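Local coordinates for transcriptional regulator, LacI family protein (PDB 3K9C) that probably binds cis-regulatory DNA as a LacI-family transcription factor, its core resembling the periplasmic binding proteins, at residues B[44-48]-B[61-67]; B[28-33]-B[240-244]; B[55-59]-B[72-77]; B[103-109]-B[260-265]; B[21-25]-B[192-196]. The contacts are given in a common frame with arbitrary orientation. Residues are numbered along the deposited sequence.

Interaction 1. Residues B[44-48]-B[61-67]; sequences VMLSA and ALMRERC
An unusually short approach marks this contact: SE of selenomethionine Met45 lies 3.1 Å from Glu65 CG. Residues 44-48 are extended, part of strand 42-49; Met45 has chi1 t, with chi2 (-145°) and chi3 (115°) between wells. Met45 SE lies 3.7 Å from Leu62 CD2 and 4.3 Å from Cys67 SG. Ser47 (chi1 t) faces the same way, its OG 3.7 Å from Ala61 CB and its CB 3.9 Å from Leu62 CG; Ser47 and Leu62 CA atoms are 6.6 Å apart. This seats helix 55-63 of a beta-alpha-beta unit on the sheet at 42-49, one of two edge strands within this chain; Leu46 points away to helix 24-39. Helix 55-63 ends at Met63 with i to i+3 hydrogen bonds, Arg64 N to Ala61 O (3.2 Å) and Glu65 N to Leu62 O (2.9 Å). Arg66 centres an inverse gamma turn, closed by a weak Cys67 N to Glu65 O bond (3.1 Å). Ser47 OG bonds to Ala58 O; Glu65 OE2 pairs with Arg66 of the second subunit.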
# COMPACT_ATOMS: atom_id res chain seq x y z
N VAL B 44 -2.57 12.93 -16.16
CA VAL B 44 -1.68 13.01 -15.03
C VAL B 44 -0.45 12.18 -15.25
O VAL B 44 -0.52 11.05 -15.75
CB VAL B 44 -2.38 12.54 -13.73
CG1 VAL B 44 -1.35 12.37 -12.62
CG2 VAL B 44 -3.43 13.56 -13.31
N MSE B 45 0.69 12.75 -14.89
CA MSE B 45 1.95 12.03 -15.00
C MSE B 45 2.46 11.86 -13.57
O MSE B 45 2.75 12.83 -12.88
CB MSE B 45 2.96 12.83 -15.82
CG MSE B 45 4.00 11.96 -16.47
SE MSE B 45 5.70 12.86 -16.54
CE MSE B 45 6.71 11.67 -15.37
N LEU B 46 2.54 10.61 -13.12
CA LEU B 46 3.03 10.31 -11.79
C LEU B 46 4.54 10.14 -11.84
O LEU B 46 5.09 9.71 -12.85
CB LEU B 46 2.46 8.99 -11.29
CG LEU B 46 0.95 8.76 -11.28
CD1 LEU B 46 0.67 7.29 -11.02
CD2 LEU B 46 0.33 9.65 -10.23
N SER B 47 5.19 10.48 -10.73
CA SER B 47 6.63 10.31 -10.57
C SER B 47 6.68 9.87 -9.12
O SER B 47 6.32 10.63 -8.22
CB SER B 47 7.38 11.62 -10.75
OG SER B 47 8.78 11.39 -10.66
N ALA B 48 7.12 8.64 -8.90
CA ALA B 48 7.13 8.09 -7.55
C ALA B 48 8.39 8.28 -6.72
O ALA B 48 9.51 8.28 -7.23
CB ALA B 48 6.79 6.60 -7.61
N ALA B 61 12.59 14.21 -12.78
CA ALA B 61 11.95 13.34 -13.76
C ALA B 61 10.73 14.04 -14.37
O ALA B 61 10.50 13.95 -15.58
CB ALA B 61 11.53 12.03 -13.12
N LEU B 62 9.95 14.73 -13.54
CA LEU B 62 8.78 15.44 -14.04
C LEU B 62 9.21 16.59 -14.95
O LEU B 62 8.51 16.94 -15.90
CB LEU B 62 7.96 16.03 -12.89
CG LEU B 62 6.87 15.17 -12.23
CD1 LEU B 62 6.16 16.00 -11.17
CD2 LEU B 62 5.88 14.70 -13.28
N MSE B 63 10.36 17.17 -14.64
CA MSE B 63 10.87 18.30 -15.41
C MSE B 63 11.23 17.91 -16.83
O MSE B 63 11.20 18.75 -17.74
CB MSE B 63 12.08 18.90 -14.69
CG MSE B 63 11.76 19.39 -13.29
SE MSE B 63 10.51 20.86 -13.32
CE MSE B 63 8.84 19.86 -13.29
N ARG B 64 11.55 16.64 -17.04
CA ARG B 64 11.88 16.17 -18.37
C ARG B 64 10.59 15.92 -19.14
O ARG B 64 10.59 15.31 -20.20
CB ARG B 64 12.71 14.90 -18.30
CG ARG B 64 14.14 15.13 -17.82
CD ARG B 64 15.02 13.93 -18.13
NE ARG B 64 14.74 12.79 -17.26
CZ ARG B 64 15.17 12.69 -16.01
NH1 ARG B 64 15.91 13.66 -15.47
NH2 ARG B 64 14.86 11.62 -15.28
N GLU B 65 9.48 16.40 -18.60
CA GLU B 65 8.19 16.22 -19.25
C GLU B 65 7.46 17.55 -19.42
O GLU B 65 7.88 18.58 -18.88
CB GLU B 65 7.35 15.25 -18.44
CG GLU B 65 8.01 13.90 -18.25
CD GLU B 65 8.01 13.05 -19.50
OE1 GLU B 65 7.01 13.09 -20.26
OE2 GLU B 65 9.01 12.32 -19.73
N ARG B 66 6.37 17.53 -20.17
CA ARG B 66 5.61 18.76 -20.41
C ARG B 66 4.51 19.02 -19.38
O ARG B 66 3.35 19.26 -19.74
CB ARG B 66 5.01 18.72 -21.82
CG ARG B 66 6.06 18.50 -22.91
CD ARG B 66 7.16 19.56 -22.84
NE ARG B 66 8.22 19.33 -23.83
CZ ARG B 66 8.04 19.35 -25.15
NH1 ARG B 66 6.83 19.59 -25.66
NH2 ARG B 66 9.06 19.13 -25.96
N CYS B 67 4.89 19.00 -18.11
CA CYS B 67 3.95 19.26 -17.02
C CYS B 67 3.70 20.76 -16.90
O CYS B 67 4.65 21.54 -16.81
CB CYS B 67 4.50 18.73 -15.70
SG CYS B 67 4.89 16.97 -15.68

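Interaction 2. Residues B[28-33]-B[240-244]; sequences DLVEQI and ATHMA
Both segments are regular alpha helix, 28-33 inside helix 24-39 and 240-244 the opening turn of helix 240-255. Their short axes approach to 8.3 Å and cross at -57°, the N-to-C directions 57° apart. Three CA pairs set the register: Leu29 with Ala240 at 5.5 Å, Gln32 with Thr241 at 5.4 Å and Ile33 with Ala244 at 4.8 Å. Within the helices, Ile33 N bonds to Leu29 O at 2.8 Å and Ala244 N to Ala240 O at 2.7 Å.

Ala244 points straight at helix 24-39 and is a centre of the contact. Ala244 CB lies 3.4 Å from Gln32 CB, 3.5 Å from Ile33 N, 3.7 Å from Ile33 CG1 and 4.0 Å from Leu29 O. Ala240 CB meets Asp28 CB at 4.1 Å and Leu29 CD2 at 4.2 Å. Leu29 (m, t) swings that same CD2 to 4.1 Å from Met243 CB. Gln32 (m, m) folds over the outer margin, its CD 3.4 Å from Thr241 OG1. Leu29 and Met243 both continue onto Val94, so the two helices, far apart in sequence, cover one face of the larger sheet side by side. No hydrogen bond joins 28-33 to 240-244; small alanine methyls let the backbones come close, and the contact rests on apolar fit and van der Waals touch.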
# COMPACT_ATOMS: atom_id res chain seq x y z
N ASP B 28 -4.84 7.06 -2.06
CA ASP B 28 -6.21 7.61 -2.14
C ASP B 28 -6.21 8.94 -2.88
O ASP B 28 -7.07 9.19 -3.72
CB ASP B 28 -6.79 7.85 -0.75
CG ASP B 28 -7.01 6.57 0.04
OD1 ASP B 28 -7.57 5.61 -0.52
OD2 ASP B 28 -6.62 6.54 1.22
N LEU B 29 -5.26 9.81 -2.54
CA LEU B 29 -5.15 11.11 -3.18
C LEU B 29 -4.86 10.97 -4.66
O LEU B 29 -5.47 11.66 -5.48
CB LEU B 29 -4.06 11.96 -2.51
CG LEU B 29 -4.40 12.57 -1.13
CD1 LEU B 29 -3.21 13.31 -0.56
CD2 LEU B 29 -5.59 13.52 -1.27
N VAL B 30 -3.95 10.08 -5.02
CA VAL B 30 -3.62 9.89 -6.44
C VAL B 30 -4.85 9.44 -7.23
O VAL B 30 -5.15 9.98 -8.29
CB VAL B 30 -2.50 8.84 -6.65
CG1 VAL B 30 -2.49 8.38 -8.10
CG2 VAL B 30 -1.13 9.44 -6.28
N GLU B 31 -5.55 8.43 -6.72
CA GLU B 31 -6.74 7.93 -7.40
C GLU B 31 -7.71 9.06 -7.68
O GLU B 31 -8.19 9.21 -8.79
CB GLU B 31 -7.44 6.85 -6.57
CG GLU B 31 -8.79 6.43 -7.16
CD GLU B 31 -9.37 5.22 -6.45
OE1 GLU B 31 -8.86 4.84 -5.37
OE2 GLU B 31 -10.35 4.64 -6.98
N GLN B 32 -7.99 9.86 -6.65
CA GLN B 32 -8.91 10.97 -6.81
C GLN B 32 -8.35 12.10 -7.70
O GLN B 32 -9.11 12.75 -8.42
CB GLN B 32 -9.32 11.50 -5.43
CG GLN B 32 -10.06 10.45 -4.62
CD GLN B 32 -11.28 9.93 -5.34
OE1 GLN B 32 -11.68 8.78 -5.17
NE2 GLN B 32 -11.89 10.78 -6.16
N ILE B 33 -7.04 12.32 -7.66
CA ILE B 33 -6.45 13.37 -8.50
C ILE B 33 -6.65 13.01 -9.97
O ILE B 33 -6.99 13.86 -10.78
CB ILE B 33 -4.95 13.56 -8.20
CG1 ILE B 33 -4.79 14.22 -6.82
CG2 ILE B 33 -4.30 14.41 -9.30
CD1 ILE B 33 -3.36 14.33 -6.34
N ALA B 240 -10.27 12.87 1.03
CA ALA B 240 -9.39 12.75 -0.12
C ALA B 240 -9.98 13.29 -1.44
O ALA B 240 -9.30 14.02 -2.18
CB ALA B 240 -8.99 11.28 -0.30
N THR B 241 -11.22 12.94 -1.73
CA THR B 241 -11.84 13.40 -2.96
C THR B 241 -11.85 14.93 -3.07
O THR B 241 -11.41 15.48 -4.07
CB THR B 241 -13.28 12.87 -3.10
OG1 THR B 241 -13.27 11.45 -2.98
CG2 THR B 241 -13.85 13.25 -4.46
N HIS B 242 -12.34 15.60 -2.03
CA HIS B 242 -12.38 17.07 -2.06
C HIS B 242 -10.98 17.67 -2.05
O HIS B 242 -10.74 18.72 -2.65
CB HIS B 242 -13.18 17.61 -0.87
CG HIS B 242 -13.36 19.10 -0.89
ND1 HIS B 242 -13.94 19.79 0.14
CD2 HIS B 242 -13.04 20.02 -1.83
CE1 HIS B 242 -13.98 21.08 -0.16
NE2 HIS B 242 -13.43 21.24 -1.35
N MSE B 243 -10.05 17.02 -1.36
CA MSE B 243 -8.68 17.52 -1.32
C MSE B 243 -8.05 17.39 -2.71
O MSE B 243 -7.35 18.29 -3.16
CB MSE B 243 -7.87 16.73 -0.29
CG MSE B 243 -6.56 17.40 0.09
SE MSE B 243 -5.73 16.48 1.59
CE MSE B 243 -6.82 17.26 2.97
N ALA B 244 -8.32 16.28 -3.39
CA ALA B 244 -7.78 16.06 -4.73
C ALA B 244 -8.34 17.07 -5.74
O ALA B 244 -7.60 17.62 -6.55
CB ALA B 244 -8.11 14.64 -5.20

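Interaction 3. Residues B[55-59]-B[72-77]; sequences EKVAV and LLGTRF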
# COMPACT_ATOMS: atom_id res chain seq x y z
N GLU B 55 13.08 12.00 -3.64
CA GLU B 55 12.09 12.94 -4.14
C GLU B 55 12.73 13.92 -5.10
O GLU B 55 12.07 14.43 -6.02
CB GLU B 55 11.42 13.68 -2.98
CG GLU B 55 10.51 14.81 -3.45
CD GLU B 55 9.64 15.36 -2.35
OE1 GLU B 55 10.13 15.45 -1.20
OE2 GLU B 55 8.46 15.70 -2.64
N LYS B 56 14.01 14.19 -4.90
CA LYS B 56 14.74 15.10 -5.78
C LYS B 56 14.81 14.46 -7.17
O LYS B 56 14.61 15.14 -8.19
CB LYS B 56 16.16 15.31 -5.23
CG LYS B 56 16.97 16.35 -5.98
CD LYS B 56 18.39 16.46 -5.41
CE LYS B 56 19.21 15.20 -5.68
NZ LYS B 56 20.56 15.22 -5.04
N VAL B 57 15.07 13.16 -7.22
CA VAL B 57 15.16 12.43 -8.48
C VAL B 57 13.79 12.38 -9.17
O VAL B 57 13.68 12.52 -10.39
CB VAL B 57 15.67 10.99 -8.24
CG1 VAL B 57 15.65 10.20 -9.55
CG2 VAL B 57 17.08 11.02 -7.65
N ALA B 58 12.75 12.18 -8.37
CA ALA B 58 11.40 12.10 -8.89
C ALA B 58 10.98 13.43 -9.52
O ALA B 58 10.36 13.45 -10.59
CB ALA B 58 10.45 11.73 -7.77
N VAL B 59 11.29 14.54 -8.86
CA VAL B 59 10.91 15.84 -9.39
C VAL B 59 11.63 16.15 -10.70
O VAL B 59 11.00 16.58 -11.67
CB VAL B 59 11.15 16.99 -8.39
CG1 VAL B 59 10.71 18.32 -9.00
CG2 VAL B 59 10.37 16.73 -7.09
N LEU B 72 2.96 18.24 -5.46
CA LEU B 72 3.76 17.37 -4.60
C LEU B 72 2.98 16.92 -3.37
O LEU B 72 2.60 17.74 -2.53
CB LEU B 72 5.04 18.10 -4.16
CG LEU B 72 5.88 18.85 -5.21
CD1 LEU B 72 7.16 19.36 -4.54
CD2 LEU B 72 6.23 17.95 -6.37
N LEU B 73 2.75 15.62 -3.25
CA LEU B 73 2.03 15.10 -2.09
C LEU B 73 2.97 14.90 -0.89
O LEU B 73 3.93 14.13 -0.96
CB LEU B 73 1.35 13.78 -2.43
CG LEU B 73 0.48 13.73 -3.69
CD1 LEU B 73 -0.36 12.45 -3.68
CD2 LEU B 73 -0.42 14.96 -3.75
N GLY B 74 2.70 15.60 0.20
CA GLY B 74 3.52 15.47 1.40
C GLY B 74 5.01 15.63 1.17
O GLY B 74 5.81 14.91 1.76
N THR B 75 5.39 16.58 0.32
CA THR B 75 6.80 16.82 0.02
C THR B 75 7.64 17.21 1.23
O THR B 75 7.15 17.81 2.19
CB THR B 75 6.94 17.93 -1.06
OG1 THR B 75 8.32 18.08 -1.42
CG2 THR B 75 6.41 19.25 -0.54
N ARG B 76 8.93 16.88 1.17
CA ARG B 76 9.86 17.19 2.25
C ARG B 76 10.86 18.27 1.82
O ARG B 76 11.82 18.57 2.53
CB ARG B 76 10.62 15.93 2.69
CG ARG B 76 9.74 14.73 3.00
CD ARG B 76 8.75 15.03 4.11
NE ARG B 76 9.38 15.03 5.42
CZ ARG B 76 9.79 13.93 6.05
NH1 ARG B 76 9.63 12.74 5.49
NH2 ARG B 76 10.36 14.02 7.25
N PHE B 77 10.63 18.85 0.64
CA PHE B 77 11.49 19.91 0.11
C PHE B 77 11.48 21.12 1.03
O PHE B 77 10.42 21.50 1.54
CB PHE B 77 11.00 20.36 -1.27
CG PHE B 77 11.48 19.51 -2.41
CD1 PHE B 77 12.29 18.39 -2.19
CD2 PHE B 77 11.15 19.85 -3.72
CE1 PHE B 77 12.76 17.64 -3.25
CE2 PHE B 77 11.63 19.10 -4.79
CZ PHE B 77 12.44 17.99 -4.55
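Glu55, in the first turn of helix 55-63, spends its whole carboxylate on the loop that follows strand 67-73. Glu55 OE1 accepts from the backbone Arg76 N at 3.0 Å, almost linear at 175°, and Glu55 OE2 accepts from Thr75 OG1 at 2.7 Å. The threonine hydroxyl works twice: while donating to Glu55, Thr75 OG1 accepts from Phe77 N at 3.2 Å, which makes an ST turn. Two consecutive loop amides, those of Arg76 and Phe77, are thus satisfied by side chains. The carbonyls of Thr75 and Phe77 are taken by the guanidinium of Arg96, so Arg96 adds a second anchor to the loop. Gly74 makes the bend after the strand with positive phi, a conformation that favours glycine.

Phe77 packs beside this network: Glu55 CD lies over one face of its ring, and Glu55 CG is 3.6 Å from Phe77 CE1. Lys56 CA comes to the ring's edge, 3.9 Å from Phe77 CZ, and Val59 CG2 is 3.5 Å from that same CZ. Val59 and Leu72 in turn both rest on Leu85 of helix 79-86. Chemically, Glu55, covered on one side by the Phe77 ring, has both carboxylate oxygens engaged in hydrogen bonds that fix the loop to the start of the helix.

Interaction 4. Residues B[103-109]-B[260-265]; sequences VGAVRGD and AVDLVL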
# COMPACT_ATOMS: atom_id res chain seq x y z
N VAL B 103 3.88 29.48 -4.02
CA VAL B 103 3.68 28.03 -4.04
C VAL B 103 2.39 27.73 -3.31
O VAL B 103 2.28 27.95 -2.11
CB VAL B 103 4.84 27.28 -3.34
CG1 VAL B 103 4.55 25.78 -3.33
CG2 VAL B 103 6.15 27.54 -4.06
N GLY B 104 1.39 27.24 -4.05
CA GLY B 104 0.10 26.94 -3.44
C GLY B 104 0.09 25.70 -2.57
O GLY B 104 0.99 24.87 -2.63
N ALA B 105 -0.94 25.58 -1.75
CA ALA B 105 -1.07 24.43 -0.87
C ALA B 105 -2.52 24.12 -0.61
O ALA B 105 -3.38 25.01 -0.57
CB ALA B 105 -0.36 24.69 0.43
N VAL B 106 -2.80 22.83 -0.45
CA VAL B 106 -4.13 22.31 -0.16
C VAL B 106 -3.88 21.26 0.92
O VAL B 106 -3.30 20.20 0.64
CB VAL B 106 -4.76 21.67 -1.41
CG1 VAL B 106 -6.04 20.95 -1.04
CG2 VAL B 106 -5.04 22.74 -2.46
N ARG B 107 -4.29 21.57 2.14
CA ARG B 107 -4.07 20.68 3.28
C ARG B 107 -5.25 20.66 4.24
O ARG B 107 -6.13 21.53 4.19
CB ARG B 107 -2.82 21.15 4.02
CG ARG B 107 -2.91 22.59 4.51
CD ARG B 107 -1.54 23.21 4.68
NE ARG B 107 -1.60 24.60 5.14
CZ ARG B 107 -1.87 24.97 6.38
NH1 ARG B 107 -2.11 24.06 7.32
NH2 ARG B 107 -1.92 26.26 6.69
N GLY B 108 -5.25 19.67 5.12
CA GLY B 108 -6.31 19.55 6.10
C GLY B 108 -5.95 20.33 7.35
O GLY B 108 -4.77 20.64 7.58
N ASP B 109 -6.95 20.66 8.15
CA ASP B 109 -6.72 21.40 9.38
C ASP B 109 -6.32 20.37 10.45
O ASP B 109 -7.16 19.93 11.23
CB ASP B 109 -8.00 22.12 9.81
CG ASP B 109 -7.74 23.17 10.88
OD1 ASP B 109 -6.93 22.91 11.80
OD2 ASP B 109 -8.37 24.25 10.81
N ALA B 260 -1.06 32.22 -5.97
CA ALA B 260 -1.04 30.98 -5.21
C ALA B 260 -1.81 31.11 -3.90
O ALA B 260 -1.69 32.12 -3.20
CB ALA B 260 0.40 30.57 -4.93
N VAL B 261 -2.59 30.09 -3.57
CA VAL B 261 -3.40 30.10 -2.36
C VAL B 261 -3.08 28.95 -1.40
O VAL B 261 -2.73 27.85 -1.83
CB VAL B 261 -4.92 30.02 -2.71
CG1 VAL B 261 -5.75 29.94 -1.45
CG2 VAL B 261 -5.33 31.23 -3.54
N ASP B 262 -3.21 29.23 -0.11
CA ASP B 262 -2.99 28.24 0.94
C ASP B 262 -4.39 27.84 1.42
O ASP B 262 -4.96 28.48 2.31
CB ASP B 262 -2.20 28.86 2.10
CG ASP B 262 -2.10 27.92 3.30
OD1 ASP B 262 -1.56 26.80 3.13
OD2 ASP B 262 -2.55 28.31 4.40
N LEU B 263 -4.93 26.79 0.83
CA LEU B 263 -6.28 26.32 1.16
C LEU B 263 -6.33 25.24 2.25
O LEU B 263 -5.85 24.12 2.06
CB LEU B 263 -6.95 25.79 -0.11
CG LEU B 263 -8.41 25.35 0.01
CD1 LEU B 263 -9.26 26.51 0.52
CD2 LEU B 263 -8.91 24.88 -1.35
N VAL B 264 -6.92 25.58 3.39
CA VAL B 264 -7.06 24.64 4.50
C VAL B 264 -8.47 24.08 4.55
O VAL B 264 -9.45 24.83 4.61
CB VAL B 264 -6.74 25.31 5.85
CG1 VAL B 264 -6.99 24.34 6.99
CG2 VAL B 264 -5.28 25.77 5.87
N LEU B 265 -8.58 22.75 4.54
CA LEU B 265 -9.86 22.06 4.56
C LEU B 265 -10.21 21.45 5.92
O LEU B 265 -9.34 20.96 6.64
CB LEU B 265 -9.87 20.96 3.50
CG LEU B 265 -9.33 21.37 2.12
CD1 LEU B 265 -9.44 20.19 1.17
CD2 LEU B 265 -10.12 22.57 1.59
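Two parallel strands, 104-108 and 262-265, lie side by side in the larger sheet of the periplasmic-binding-protein-like fold; their short axes are 4.6 Å apart and inclined by 18°. The first segment enters at Val103, whose N is 3.8 Å from Ala260 CB. Gly104, without a side chain, brings its CA to 3.4 Å from Val261 O. Pairing starts at Ala105: its N donates to Val261 O at 2.9 Å and its O accepts from Leu263 N at 2.7 Å, the alternation expected of parallel strands. Val106 turns to the face it shares with Leu263 and Leu265, where its CG1 meets Leu265 CD1 at 4.1 Å and helix 240-255 covers it through Met243 and Ala246. Arg107 repeats the backbone pattern, N to Leu263 O at 3.0 Å and O from Leu265 N at 2.8 Å. On the other face its guanidinium reaches back along the neighbouring strand and forms a two-pronged salt bridge with Asp262, NE to OD1 at 3.0 Å and NH2 to OD2 at 3.1 Å; Val264 CG2 lies over its flat face. Gly108 follows, its CA 3.4 Å from Leu265 O. Asp109 is the N-cap of helix 110-123, its OD1 accepting from Ala112 N, while its own N donates to Leu265 O at 2.8 Å.

Interaction 5. Residues B[21-25]-B[192-196]; sequences LQQPF and FNDRC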
# COMPACT_ATOMS: atom_id res chain seq x y z
N LEU B 21 5.34 5.96 -3.08
CA LEU B 21 4.90 4.62 -3.45
C LEU B 21 4.53 3.84 -2.17
O LEU B 21 5.20 3.93 -1.15
CB LEU B 21 6.02 3.89 -4.19
CG LEU B 21 5.61 2.83 -5.22
CD1 LEU B 21 4.72 3.47 -6.27
CD2 LEU B 21 6.84 2.21 -5.87
N GLN B 22 3.44 3.09 -2.24
CA GLN B 22 3.00 2.30 -1.09
C GLN B 22 2.63 3.10 0.16
O GLN B 22 2.73 2.60 1.28
CB GLN B 22 4.08 1.28 -0.72
CG GLN B 22 4.53 0.41 -1.88
CD GLN B 22 5.26 -0.83 -1.43
OE1 GLN B 22 4.71 -1.64 -0.68
NE2 GLN B 22 6.50 -1.00 -1.88
N GLN B 23 2.21 4.35 -0.01
CA GLN B 23 1.78 5.15 1.14
C GLN B 23 0.26 5.20 0.97
O GLN B 23 -0.24 5.82 0.05
CB GLN B 23 2.36 6.56 1.08
CG GLN B 23 2.13 7.36 2.35
CD GLN B 23 2.85 6.76 3.55
OE1 GLN B 23 4.08 6.66 3.55
NE2 GLN B 23 2.10 6.35 4.56
N PRO B 24 -0.47 4.52 1.86
CA PRO B 24 -1.94 4.48 1.80
C PRO B 24 -2.64 5.78 1.43
O PRO B 24 -3.39 5.83 0.45
CB PRO B 24 -2.32 3.98 3.20
CG PRO B 24 -1.17 3.06 3.52
CD PRO B 24 0.02 3.89 3.10
N PHE B 25 -2.41 6.83 2.21
CA PHE B 25 -3.04 8.12 1.95
C PHE B 25 -2.67 8.73 0.60
O PHE B 25 -3.48 9.42 -0.00
CB PHE B 25 -2.73 9.10 3.08
CG PHE B 25 -3.49 10.40 2.97
CD1 PHE B 25 -4.89 10.40 2.88
CD2 PHE B 25 -2.82 11.61 2.94
CE1 PHE B 25 -5.60 11.59 2.76
CE2 PHE B 25 -3.52 12.80 2.82
CZ PHE B 25 -4.91 12.80 2.73
N PHE B 192 -0.64 8.77 14.89
CA PHE B 192 -0.37 9.80 13.89
C PHE B 192 -1.22 9.59 12.64
O PHE B 192 -1.84 10.52 12.15
CB PHE B 192 1.11 9.82 13.49
CG PHE B 192 1.43 10.81 12.41
CD1 PHE B 192 1.27 12.17 12.64
CD2 PHE B 192 1.85 10.38 11.16
CE1 PHE B 192 1.53 13.09 11.64
CE2 PHE B 192 2.12 11.30 10.15
CZ PHE B 192 1.96 12.66 10.38
N ASN B 193 -1.23 8.36 12.13
CA ASN B 193 -2.04 8.01 10.96
C ASN B 193 -2.54 6.56 11.05
O ASN B 193 -2.15 5.83 11.96
CB ASN B 193 -1.27 8.26 9.64
CG ASN B 193 -0.10 7.28 9.40
OD1 ASN B 193 0.09 6.31 10.12
ND2 ASN B 193 0.66 7.55 8.35
N ASP B 194 -3.40 6.17 10.12
CA ASP B 194 -3.96 4.82 10.09
C ASP B 194 -2.93 3.68 10.06
O ASP B 194 -3.12 2.64 10.70
CB ASP B 194 -4.89 4.65 8.88
CG ASP B 194 -6.13 5.52 8.96
OD1 ASP B 194 -6.44 6.05 10.05
OD2 ASP B 194 -6.81 5.66 7.92
N ARG B 195 -1.85 3.86 9.30
CA ARG B 195 -0.82 2.83 9.22
C ARG B 195 -0.15 2.67 10.58
O ARG B 195 0.20 1.56 10.98
CB ARG B 195 0.21 3.17 8.15
CG ARG B 195 1.29 2.11 8.00
CD ARG B 195 2.18 2.38 6.81
NE ARG B 195 1.71 1.69 5.62
CZ ARG B 195 2.26 1.82 4.41
NH1 ARG B 195 3.31 2.63 4.25
NH2 ARG B 195 1.78 1.14 3.38
N CYS B 196 0.03 3.78 11.28
CA CYS B 196 0.63 3.76 12.61
C CYS B 196 -0.33 3.05 13.57
O CYS B 196 0.07 2.25 14.41
CB CYS B 196 0.88 5.19 13.09
SG CYS B 196 1.60 5.32 14.72
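Arg195 lays one face of its guanidinium against the Pro24 ring, NH2 standing 3.3 Å from Pro24 CD. In the plane of the group, at its edge, sits the backbone carbonyl of Gln22: Arg195 NH2 donates to Gln22 O at 2.7 Å, and NH1 adds a weak bond to Gln22 O at 3.0 Å. Gln22 has positive phi, part of the bend that presents this carbonyl just before helix 24-39, and its own amide NE2 bonds to Asp28 of the second subunit. At the other helix start, Asn193 is the N-cap of 194-206, its OD1 accepting from Cys196 N at 2.8 Å, while its ND2 bonds weakly to a glycerol probably left from crystallisation. In LacI-family proteins the effector usually sits between the two subdomains, and Arg195 probably lies at the edge of such a cleft. The contact links the start of helix 24-39, beside the larger sheet, with the start of helix 194-206, beside the smaller one, and Leu225 of helix 224-227 touches both Pro24 and Arg195.

Interactions 1 to 4 all belong to the subdomain built on the larger sheet, and interaction 5 joins it to the subdomain of the smaller one. Interactions 1 and 3, centres 12 Å apart, share helix 55-63 and cross along the chain; Ser47 and Ala58 connect them. Interaction 2 lies on the opposite face, its Leu29, Val30 and Ile33 packing on Leu73 of interaction 3. Met243 ties interaction 2 to both interaction 4 and Phe25 of interaction 5. Interactions 1 and 4, whose centres are 22 Å apart, do not touch, yet reach the same sheet. Interactions 2, 4 and 5 bring distant sequence back onto the N-terminal part, and interactions 1, 2 and 5 also meet the second subunit.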